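Local coordinates for protein type C neurotoxin (PDB 3PME) that probably attaches the botulinum C/D mosaic neurotoxin to nerve-cell membranes as its receptor-binding domain, recognising gangliosides and perhaps phosphatidylethanolamine, at residues A64-S69 against E172-K177; D225-P230 against F405-P410; N324-L329 against V387-Y392. One frame throughout, in Å; residues are numbered along the deposited sequence.

Contact 1 (A64-S69 against E172-K177); sequences AIYENS and EVKLDK
A surface contact of the N-terminal lectin-like β-sandwich, between the turn that leads into strand 68-77 and the irregular loop before strand 178-181, this one hangs on a single tyrosine. The 3-10 turn is closed by Ala64 O, which accepts from both Glu67 N and Asn68 N. The backbones stay well apart: even the nearest pair, Tyr66 and Leu175, have CA atoms 7.9 Å from each other, so the gap is spanned by the Tyr66 side chain, which meets both backbone and side chain of the loop. Tyr66 leaves its turn with chi1 at -108°, off the staggered positions, and extends until its hydroxyl meets the opposite backbone. There Leu175 N donates to Tyr66 OH at 2.9 Å, with an N-H...O angle of 145°. The leucine also comes over the ring. With its CG anti to the carbonyl carbon, it places CD1 3.8 Å from the centroid of the Tyr66 ring, 13° off the normal, a CH-pi contact almost directly above the centre. At the rim and in the ring plane lies Val173 O, 3.3 Å from Tyr66 CE1, so the ring meets the loop by face, edge and hydroxyl together. Ile65 adds only a loose apolar touch, its CG2 4.5 Å from Leu175 CD1. The loop is tied elsewhere in the sandwich too: Lys174 N bonds to Ser98 OG, and Glu172 pairs through its backbone with Ile116. Lys174, kinked at chi2 and chi4, bends round so that its NZ donates to the carbonyl of the next residue, Leu175 O, at 2.9 Å and in the carbonyl plane.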
loop_
_atom_site.group_PDB
_atom_site.type_symbol
_atom_site.label_atom_id
_atom_site.label_comp_id
_atom_site.label_asym_id
_atom_site.label_seq_id
_atom_site.Cartn_x
_atom_site.Cartn_y
_atom_site.Cartn_z
ATOM N N ALA A 64 -18.273 27.192 -8.373
ATOM C CA ALA A 64 -17.198 26.895 -9.312
ATOM C C ALA A 64 -17.142 25.418 -9.677
ATOM O O ALA A 64 -16.494 25.060 -10.650
ATOM C CB ALA A 64 -15.861 27.339 -8.745
ATOM N N ILE A 65 -17.820 24.575 -8.897
ATOM C CA ILE A 65 -17.813 23.126 -9.119
ATOM C C ILE A 65 -18.284 22.773 -10.520
ATOM O O ILE A 65 -17.867 21.769 -11.101
ATOM C CB ILE A 65 -18.702 22.377 -8.096
ATOM C CG1 ILE A 65 -18.314 20.900 -8.033
ATOM C CG2 ILE A 65 -20.176 22.515 -8.435
ATOM C CD1 ILE A 65 -17.001 20.654 -7.354
ATOM N N TYR A 66 -19.153 23.606 -11.078
ATOM C CA TYR A 66 -19.642 23.346 -12.419
ATOM C C TYR A 66 -18.610 23.717 -13.484
ATOM O O TYR A 66 -18.736 23.315 -14.637
ATOM C CB TYR A 66 -20.969 24.064 -12.661
ATOM C CG TYR A 66 -22.163 23.134 -12.709
ATOM C CD1 TYR A 66 -22.286 22.194 -13.721
ATOM C CD2 TYR A 66 -23.170 23.212 -11.759
ATOM C CE1 TYR A 66 -23.377 21.352 -13.784
ATOM C CE2 TYR A 66 -24.265 22.366 -11.801
ATOM C CZ TYR A 66 -24.363 21.440 -12.823
ATOM O OH TYR A 66 -25.447 20.601 -12.885
ATOM N N GLU A 67 -17.591 24.482 -13.099
ATOM C CA GLU A 67 -16.525 24.851 -14.027
ATOM C C GLU A 67 -15.251 24.050 -13.787
ATOM O O GLU A 67 -14.566 23.662 -14.731
ATOM C CB GLU A 67 -16.206 26.343 -13.912
ATOM C CG GLU A 67 -17.428 27.249 -13.938
ATOM C CD GLU A 67 -17.112 28.653 -13.445
ATOM O OE1 GLU A 67 -16.001 29.152 -13.739
ATOM O OE2 GLU A 67 -17.966 29.254 -12.757
ATOM N N ASN A 68 -14.930 23.816 -12.520
ATOM C CA ASN A 68 -13.709 23.095 -12.177
ATOM C C ASN A 68 -13.816 22.349 -10.855
ATOM O O ASN A 68 -14.407 22.841 -9.894
ATOM C CB ASN A 68 -12.494 24.035 -12.169
ATOM C CG ASN A 68 -12.764 25.359 -11.467
ATOM O OD1 ASN A 68 -13.341 25.405 -10.378
ATOM N ND2 ASN A 68 -12.340 26.454 -12.101
ATOM N N SER A 69 -13.241 21.150 -10.804
ATOM C CA SER A 69 -13.321 20.348 -9.593
ATOM C C SER A 69 -12.157 19.383 -9.536
ATOM O O SER A 69 -11.470 19.159 -10.533
ATOM C CB SER A 69 -14.606 19.525 -9.590
ATOM O OG SER A 69 -14.534 18.536 -10.604
ATOM N N GLU A 172 -23.740 19.846 -22.606
ATOM C CA GLU A 172 -23.991 20.100 -21.195
ATOM C C GLU A 172 -23.886 18.844 -20.325
ATOM O O GLU A 172 -24.362 17.773 -20.692
ATOM C CB GLU A 172 -25.372 20.745 -21.000
ATOM C CG GLU A 172 -25.499 22.157 -21.560
ATOM C CD GLU A 172 -26.049 22.198 -22.976
ATOM O OE1 GLU A 172 -25.937 21.200 -23.716
ATOM O OE2 GLU A 172 -26.596 23.255 -23.355
ATOM N N VAL A 173 -23.260 18.998 -19.165
ATOM C CA VAL A 173 -23.258 17.950 -18.154
ATOM C C VAL A 173 -24.158 18.419 -17.013
ATOM O O VAL A 173 -23.998 19.530 -16.506
ATOM C CB VAL A 173 -21.839 17.661 -17.621
ATOM C CG1 VAL A 173 -21.908 16.681 -16.456
ATOM C CG2 VAL A 173 -20.951 17.110 -18.732
ATOM N N LYS A 174 -25.132 17.594 -16.646
ATOM C CA LYS A 174 -26.002 17.887 -15.515
ATOM C C LYS A 174 -25.478 17.074 -14.350
ATOM O O LYS A 174 -25.593 15.853 -14.363
ATOM C CB LYS A 174 -27.450 17.485 -15.843
ATOM C CG LYS A 174 -28.443 17.580 -14.691
ATOM C CD LYS A 174 -28.617 19.003 -14.213
ATOM C CE LYS A 174 -29.679 19.107 -13.120
ATOM N NZ LYS A 174 -29.297 18.276 -11.927
ATOM N N LEU A 175 -24.878 17.751 -13.379
ATOM C CA LEU A 175 -24.387 17.083 -12.173
ATOM C C LEU A 175 -25.550 16.774 -11.266
ATOM O O LEU A 175 -26.548 17.494 -11.250
ATOM C CB LEU A 175 -23.403 17.969 -11.412
ATOM C CG LEU A 175 -22.112 18.319 -12.148
ATOM C CD1 LEU A 175 -21.327 19.365 -11.380
ATOM C CD2 LEU A 175 -21.283 17.060 -12.414
ATOM N N ASP A 176 -25.414 15.697 -10.510
ATOM C CA ASP A 176 -26.415 15.331 -9.526
ATOM C C ASP A 176 -25.863 15.454 -8.108
ATOM O O ASP A 176 -24.664 15.271 -7.876
ATOM C CB ASP A 176 -26.899 13.913 -9.774
ATOM C CG ASP A 176 -28.224 13.639 -9.104
ATOM O OD1 ASP A 176 -29.251 14.163 -9.585
ATOM O OD2 ASP A 176 -28.239 12.920 -8.087
ATOM N N LYS A 177 -26.752 15.744 -7.160
ATOM C CA LYS A 177 -26.348 15.935 -5.770
ATOM C C LYS A 177 -26.117 14.616 -5.031
ATOM O O LYS A 177 -25.568 14.613 -3.931
ATOM C CB LYS A 177 -27.398 16.754 -5.022
ATOM C CG LYS A 177 -28.674 15.984 -4.749
ATOM C CD LYS A 177 -29.798 16.921 -4.354
ATOM C CE LYS A 177 -31.042 16.147 -3.945
ATOM N NZ LYS A 177 -30.785 15.323 -2.738
#

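Contact 2 (D225-P230 against F405-P410)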
loop_
_atom_site.group_PDB
_atom_site.type_symbol
_atom_site.label_atom_id
_atom_site.label_comp_id
_atom_site.label_asym_id
_atom_site.label_seq_id
_atom_site.Cartn_x
_atom_site.Cartn_y
_atom_site.Cartn_z
ATOM N N ASP A 225 3.102 -2.311 5.019
ATOM C CA ASP A 225 3.271 -3.656 4.470
ATOM C C ASP A 225 3.219 -3.608 2.939
ATOM O O ASP A 225 3.091 -2.527 2.332
ATOM C CB ASP A 225 2.290 -4.682 5.093
ATOM C CG ASP A 225 0.834 -4.491 4.656
ATOM O OD1 ASP A 225 0.550 -3.766 3.674
ATOM O OD2 ASP A 225 -0.051 -5.097 5.298
ATOM N N TYR A 226 3.327 -4.774 2.318
ATOM C CA TYR A 226 3.407 -4.923 0.871
ATOM C C TYR A 226 2.223 -4.274 0.166
ATOM O O TYR A 226 2.363 -3.750 -0.945
ATOM C CB TYR A 226 3.451 -6.421 0.564
ATOM C CG TYR A 226 3.549 -6.787 -0.892
ATOM C CD1 TYR A 226 4.767 -6.736 -1.559
ATOM C CD2 TYR A 226 2.426 -7.202 -1.595
ATOM C CE1 TYR A 226 4.862 -7.070 -2.900
ATOM C CE2 TYR A 226 2.517 -7.560 -2.921
ATOM C CZ TYR A 226 3.733 -7.483 -3.572
ATOM O OH TYR A 226 3.815 -7.815 -4.904
ATOM N N TRP A 227 1.064 -4.308 0.807
ATOM C CA TRP A 227 -0.178 -3.813 0.208
ATOM C C TRP A 227 -0.399 -2.325 0.456
ATOM O O TRP A 227 -1.375 -1.756 -0.031
ATOM C CB TRP A 227 -1.368 -4.558 0.828
ATOM C CG TRP A 227 -1.138 -6.031 0.900
ATOM C CD1 TRP A 227 -0.906 -6.775 2.027
ATOM C CD2 TRP A 227 -1.087 -6.939 -0.200
ATOM N NE1 TRP A 227 -0.721 -8.092 1.688
ATOM C CE2 TRP A 227 -0.831 -8.223 0.328
ATOM C CE3 TRP A 227 -1.223 -6.790 -1.587
ATOM C CZ2 TRP A 227 -0.719 -9.349 -0.485
ATOM C CZ3 TRP A 227 -1.117 -7.912 -2.394
ATOM C CH2 TRP A 227 -0.863 -9.177 -1.837
ATOM N N GLY A 228 0.472 -1.701 1.241
ATOM C CA GLY A 228 0.258 -0.322 1.660
ATOM C C GLY A 228 -0.532 -0.113 2.950
ATOM O O GLY A 228 -0.875 1.016 3.299
ATOM N N ASN A 229 -0.826 -1.199 3.660
ATOM C CA ASN A 229 -1.455 -1.118 4.978
ATOM C C ASN A 229 -0.390 -0.747 6.014
ATOM O O ASN A 229 0.799 -0.997 5.803
ATOM C CB ASN A 229 -2.010 -2.481 5.412
ATOM C CG ASN A 229 -2.933 -3.113 4.392
ATOM O OD1 ASN A 229 -3.804 -2.458 3.822
ATOM N ND2 ASN A 229 -2.762 -4.419 4.177
ATOM N N PRO A 230 -0.804 -0.196 7.167
ATOM C CA PRO A 230 0.183 0.006 8.236
ATOM C C PRO A 230 0.819 -1.311 8.668
ATOM O O PRO A 230 0.109 -2.317 8.847
ATOM C CB PRO A 230 -0.658 0.586 9.376
ATOM C CG PRO A 230 -1.778 1.314 8.635
ATOM C CD PRO A 230 -2.112 0.383 7.508
ATOM N N PHE A 405 7.152 -6.460 3.386
ATOM C CA PHE A 405 6.584 -7.377 4.363
ATOM C C PHE A 405 5.195 -7.781 3.902
ATOM O O PHE A 405 4.256 -6.967 3.900
ATOM C CB PHE A 405 6.546 -6.708 5.735
ATOM C CG PHE A 405 7.913 -6.389 6.276
ATOM C CD1 PHE A 405 8.605 -7.326 7.016
ATOM C CD2 PHE A 405 8.511 -5.159 6.024
ATOM C CE1 PHE A 405 9.879 -7.051 7.504
ATOM C CE2 PHE A 405 9.782 -4.878 6.505
ATOM C CZ PHE A 405 10.463 -5.825 7.255
ATOM N N ILE A 406 5.054 -9.043 3.502
ATOM C CA ILE A 406 3.785 -9.470 2.929
ATOM C C ILE A 406 2.899 -10.092 3.984
ATOM O O ILE A 406 3.201 -11.169 4.483
ATOM C CB ILE A 406 3.977 -10.471 1.783
ATOM C CG1 ILE A 406 4.918 -9.899 0.718
ATOM C CG2 ILE A 406 2.626 -10.819 1.169
ATOM C CD1 ILE A 406 5.247 -10.908 -0.372
ATOM N N SER A 407 1.810 -9.412 4.320
ATOM C CA SER A 407 0.814 -9.963 5.232
ATOM C C SER A 407 -0.200 -10.806 4.456
ATOM O O SER A 407 -0.429 -10.585 3.251
ATOM C CB SER A 407 0.091 -8.825 5.938
ATOM O OG SER A 407 -0.439 -7.924 4.954
ATOM N N ARG A 408 -0.821 -11.762 5.139
ATOM C CA ARG A 408 -1.965 -12.449 4.565
ATOM C C ARG A 408 -3.146 -11.499 4.647
ATOM O O ARG A 408 -3.683 -11.227 5.719
ATOM C CB ARG A 408 -2.231 -13.765 5.294
ATOM C CG ARG A 408 -1.066 -14.731 5.125
ATOM C CD ARG A 408 -1.422 -16.126 5.600
ATOM N NE ARG A 408 -2.323 -16.798 4.669
ATOM C CZ ARG A 408 -1.975 -17.830 3.905
ATOM N NH1 ARG A 408 -0.743 -18.318 3.964
ATOM N NH2 ARG A 408 -2.864 -18.378 3.088
ATOM N N ASP A 409 -3.507 -10.949 3.497
ATOM C CA ASP A 409 -4.498 -9.886 3.425
ATOM C C ASP A 409 -5.750 -10.447 2.748
ATOM O O ASP A 409 -5.643 -11.241 1.821
ATOM C CB ASP A 409 -3.896 -8.722 2.613
ATOM C CG ASP A 409 -4.832 -7.528 2.502
ATOM O OD1 ASP A 409 -4.714 -6.570 3.306
ATOM O OD2 ASP A 409 -5.680 -7.558 1.608
ATOM N N PRO A 410 -6.949 -10.047 3.210
ATOM C CA PRO A 410 -8.178 -10.639 2.662
ATOM C C PRO A 410 -8.390 -10.321 1.174
ATOM O O PRO A 410 -9.178 -11.002 0.510
ATOM C CB PRO A 410 -9.291 -10.006 3.506
ATOM C CG PRO A 410 -8.691 -8.778 4.088
ATOM C CD PRO A 410 -7.223 -9.078 4.277
#
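An Asx turn headed by Asp225, set within a type I β turn from Asp225 to Gly228, organises this buried contact. Asp225 OD1 accepts from the backbone N of both Trp227 and Asn229, each arriving from above the carboxylate plane. The other oxygen, OD2, is gripped twice as well: Asn229 ND2 approaches on its syn lone pair, while Ser407 OG donates at 2.9 Å from well out of the plane. Backbone joins in where Tyr226 N meets Phe405 O at 2.9 Å. The two segments come from near the beginning and end of the C-terminal β-trefoil half, and the contact faces the lectin-like half: Asn229 OD1 accepts from Trp140 NE1, and Asp409 OD2, also bonded to Gly411 N, forms a salt bridge with Lys76. Trp227 is held by its indole N-H, NE1 to Ser407 O, 3.0 Å and nearly straight at 165°, with the acceptor in the ring plane. Tyr226 CD2 covers one face and Asp409 CB the other, 3.7 Å from the centroid of the five-membered ring. Ile406 runs beside Tyr226, its CG1 3.8 Å from Tyr226 CG. Asn229 ND2 also donates to Asp409 OD1 at 3.0 Å, so this one amide nitrogen bridges the two carboxylates.

Contact 3 (N324-L329 against V387-Y392); sequences NCVYAL and VAVTNY
Backbone bonds come first. Tyr327 and Ala388 form a hydrogen-bonded antiparallel pair, Tyr327 N to Ala388 O at 2.8 Å and Ala388 N to Tyr327 O at 2.9 Å, both in the carbonyl planes; Thr390 N to Cys325 O, 3.0 Å, adds a third backbone bond. Beyond it, side-chain oxygens take over from backbone carbonyls. Thr390 OG1, turned between its own backbone N and carbonyl carbon (chi1 67°), accepts from Cys325 N at 2.9 Å and in turn donates a hydrogen bond to Asn391 OD1. That amide oxygen takes a second donor, Asn324 N, at 2.8 Å, nearly straight (168°). Strands 326-332 and 383-389 are neighbours in the sheet of the C-terminal β-trefoil half, flanked by 302-308 and 366-373. Apolar contacts line the face of Val326, Val387 and Val389: Val326 CG1 presses on Val387 CB at 3.8 Å, while its CG2 lies alongside Val389 CG1, 4.1 Å away. On the face of Tyr327 and Ala388, the tyrosine ring turns an edge to Thr390, CE2 4.1 Å from CG2, and makes a cation-pi contact with Arg308. Cys325 SG also forms a local disulfide with Cys321, which does not join the two segments.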
loop_
_atom_site.group_PDB
_atom_site.type_symbol
_atom_site.label_atom_id
_atom_site.label_comp_id
_atom_site.label_asym_id
_atom_site.label_seq_id
_atom_site.Cartn_x
_atom_site.Cartn_y
_atom_site.Cartn_z
ATOM N N ASN A 324 33.849 -1.978 4.774
ATOM C CA ASN A 324 33.113 -2.840 3.854
ATOM C C ASN A 324 32.872 -4.218 4.447
ATOM O O ASN A 324 33.033 -5.244 3.777
ATOM C CB ASN A 324 33.836 -2.945 2.514
ATOM C CG ASN A 324 33.886 -1.622 1.787
ATOM O OD1 ASN A 324 33.007 -0.781 1.960
ATOM N ND2 ASN A 324 34.919 -1.424 0.976
ATOM N N CYS A 325 32.474 -4.232 5.715
ATOM C CA CYS A 325 32.267 -5.477 6.440
ATOM C C CYS A 325 30.898 -6.056 6.129
ATOM O O CYS A 325 29.921 -5.322 6.039
ATOM C CB CYS A 325 32.409 -5.230 7.939
ATOM S SG CYS A 325 33.988 -4.440 8.344
ATOM N N VAL A 326 30.840 -7.370 5.952
ATOM C CA VAL A 326 29.601 -8.043 5.578
ATOM C C VAL A 326 29.324 -9.132 6.601
ATOM O O VAL A 326 30.128 -10.044 6.754
ATOM C CB VAL A 326 29.705 -8.694 4.191
ATOM C CG1 VAL A 326 28.418 -9.439 3.851
ATOM C CG2 VAL A 326 30.016 -7.643 3.120
ATOM N N TYR A 327 28.187 -9.028 7.292
ATOM C CA TYR A 327 27.826 -9.965 8.353
ATOM C C TYR A 327 26.572 -10.749 7.986
ATOM O O TYR A 327 25.569 -10.191 7.549
ATOM C CB TYR A 327 27.582 -9.227 9.673
ATOM C CG TYR A 327 28.709 -8.340 10.118
ATOM C CD1 TYR A 327 29.790 -8.859 10.826
ATOM C CD2 TYR A 327 28.682 -6.980 9.851
ATOM C CE1 TYR A 327 30.829 -8.035 11.232
ATOM C CE2 TYR A 327 29.705 -6.150 10.266
ATOM C CZ TYR A 327 30.772 -6.683 10.951
ATOM O OH TYR A 327 31.789 -5.850 11.355
ATOM N N ALA A 328 26.633 -12.056 8.161
ATOM C CA ALA A 328 25.459 -12.891 7.999
ATOM C C ALA A 328 24.483 -12.665 9.153
ATOM O O ALA A 328 24.818 -12.045 10.171
ATOM C CB ALA A 328 25.869 -14.356 7.935
ATOM N N LEU A 329 23.270 -13.174 8.973
ATOM C CA LEU A 329 22.253 -13.142 10.018
ATOM C C LEU A 329 22.043 -14.562 10.518
ATOM O O LEU A 329 22.164 -15.524 9.757
ATOM C CB LEU A 329 20.955 -12.575 9.459
ATOM C CG LEU A 329 21.065 -11.188 8.837
ATOM C CD1 LEU A 329 19.676 -10.771 8.403
ATOM C CD2 LEU A 329 21.645 -10.187 9.832
ATOM N N VAL A 387 22.198 -9.874 4.466
ATOM C CA VAL A 387 23.407 -9.542 5.215
ATOM C C VAL A 387 23.310 -8.137 5.779
ATOM O O VAL A 387 22.555 -7.313 5.268
ATOM C CB VAL A 387 24.695 -9.631 4.333
ATOM C CG1 VAL A 387 25.003 -11.078 3.958
ATOM C CG2 VAL A 387 24.569 -8.750 3.088
ATOM N N ALA A 388 24.084 -7.867 6.826
ATOM C CA ALA A 388 24.257 -6.517 7.340
ATOM C C ALA A 388 25.611 -6.003 6.861
ATOM O O ALA A 388 26.637 -6.655 7.085
ATOM C CB ALA A 388 24.199 -6.532 8.868
ATOM N N VAL A 389 25.626 -4.862 6.176
ATOM C CA VAL A 389 26.891 -4.325 5.664
ATOM C C VAL A 389 27.224 -2.938 6.208
ATOM O O VAL A 389 26.338 -2.109 6.440
ATOM C CB VAL A 389 26.928 -4.276 4.111
ATOM C CG1 VAL A 389 26.463 -5.596 3.533
ATOM C CG2 VAL A 389 26.071 -3.143 3.575
ATOM N N THR A 390 28.514 -2.672 6.389
ATOM C CA THR A 390 28.944 -1.334 6.782
ATOM C C THR A 390 29.252 -0.483 5.553
ATOM O O THR A 390 29.264 -0.984 4.425
ATOM C CB THR A 390 30.210 -1.369 7.666
ATOM O OG1 THR A 390 31.318 -1.848 6.891
ATOM C CG2 THR A 390 30.005 -2.261 8.890
ATOM N N ASN A 391 29.503 0.803 5.777
ATOM C CA ASN A 391 29.908 1.685 4.695
ATOM C C ASN A 391 28.914 1.607 3.542
ATOM O O ASN A 391 29.276 1.317 2.397
ATOM C CB ASN A 391 31.309 1.288 4.227
ATOM C CG ASN A 391 32.324 1.361 5.346
ATOM O OD1 ASN A 391 32.750 0.340 5.894
ATOM N ND2 ASN A 391 32.696 2.580 5.716
ATOM N N TYR A 392 27.654 1.886 3.851
ATOM C CA TYR A 392 26.568 1.605 2.928
ATOM C C TYR A 392 26.016 2.840 2.237
ATOM O O TYR A 392 24.957 2.775 1.621
ATOM C CB TYR A 392 25.435 0.898 3.678
ATOM C CG TYR A 392 24.965 1.631 4.920
ATOM C CD1 TYR A 392 24.126 2.733 4.824
ATOM C CD2 TYR A 392 25.358 1.214 6.193
ATOM C CE1 TYR A 392 23.688 3.403 5.960
ATOM C CE2 TYR A 392 24.925 1.876 7.327
ATOM C CZ TYR A 392 24.091 2.974 7.203
ATOM O OH TYR A 392 23.656 3.622 8.344
#

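From the N terminus, the chain first closes a loop of 102 residues at contact 1, wholly inside the lectin-like half and at its outer end. Contact 2 opens only afterwards, beyond helix 207-218, and spans 174 residues, bringing the start of the trefoil half back to its end close to the middle of the molecule, beside the lectin-like half. Contact 3 nests within that loop: its 57 residues leave on strand 326-332 and return on strand 383-389, the strand just before 403-406 of contact 2. None of the three touch. The centres of contacts 1 and 3 lie about 58 Å apart, on opposite sides of the chain's centre.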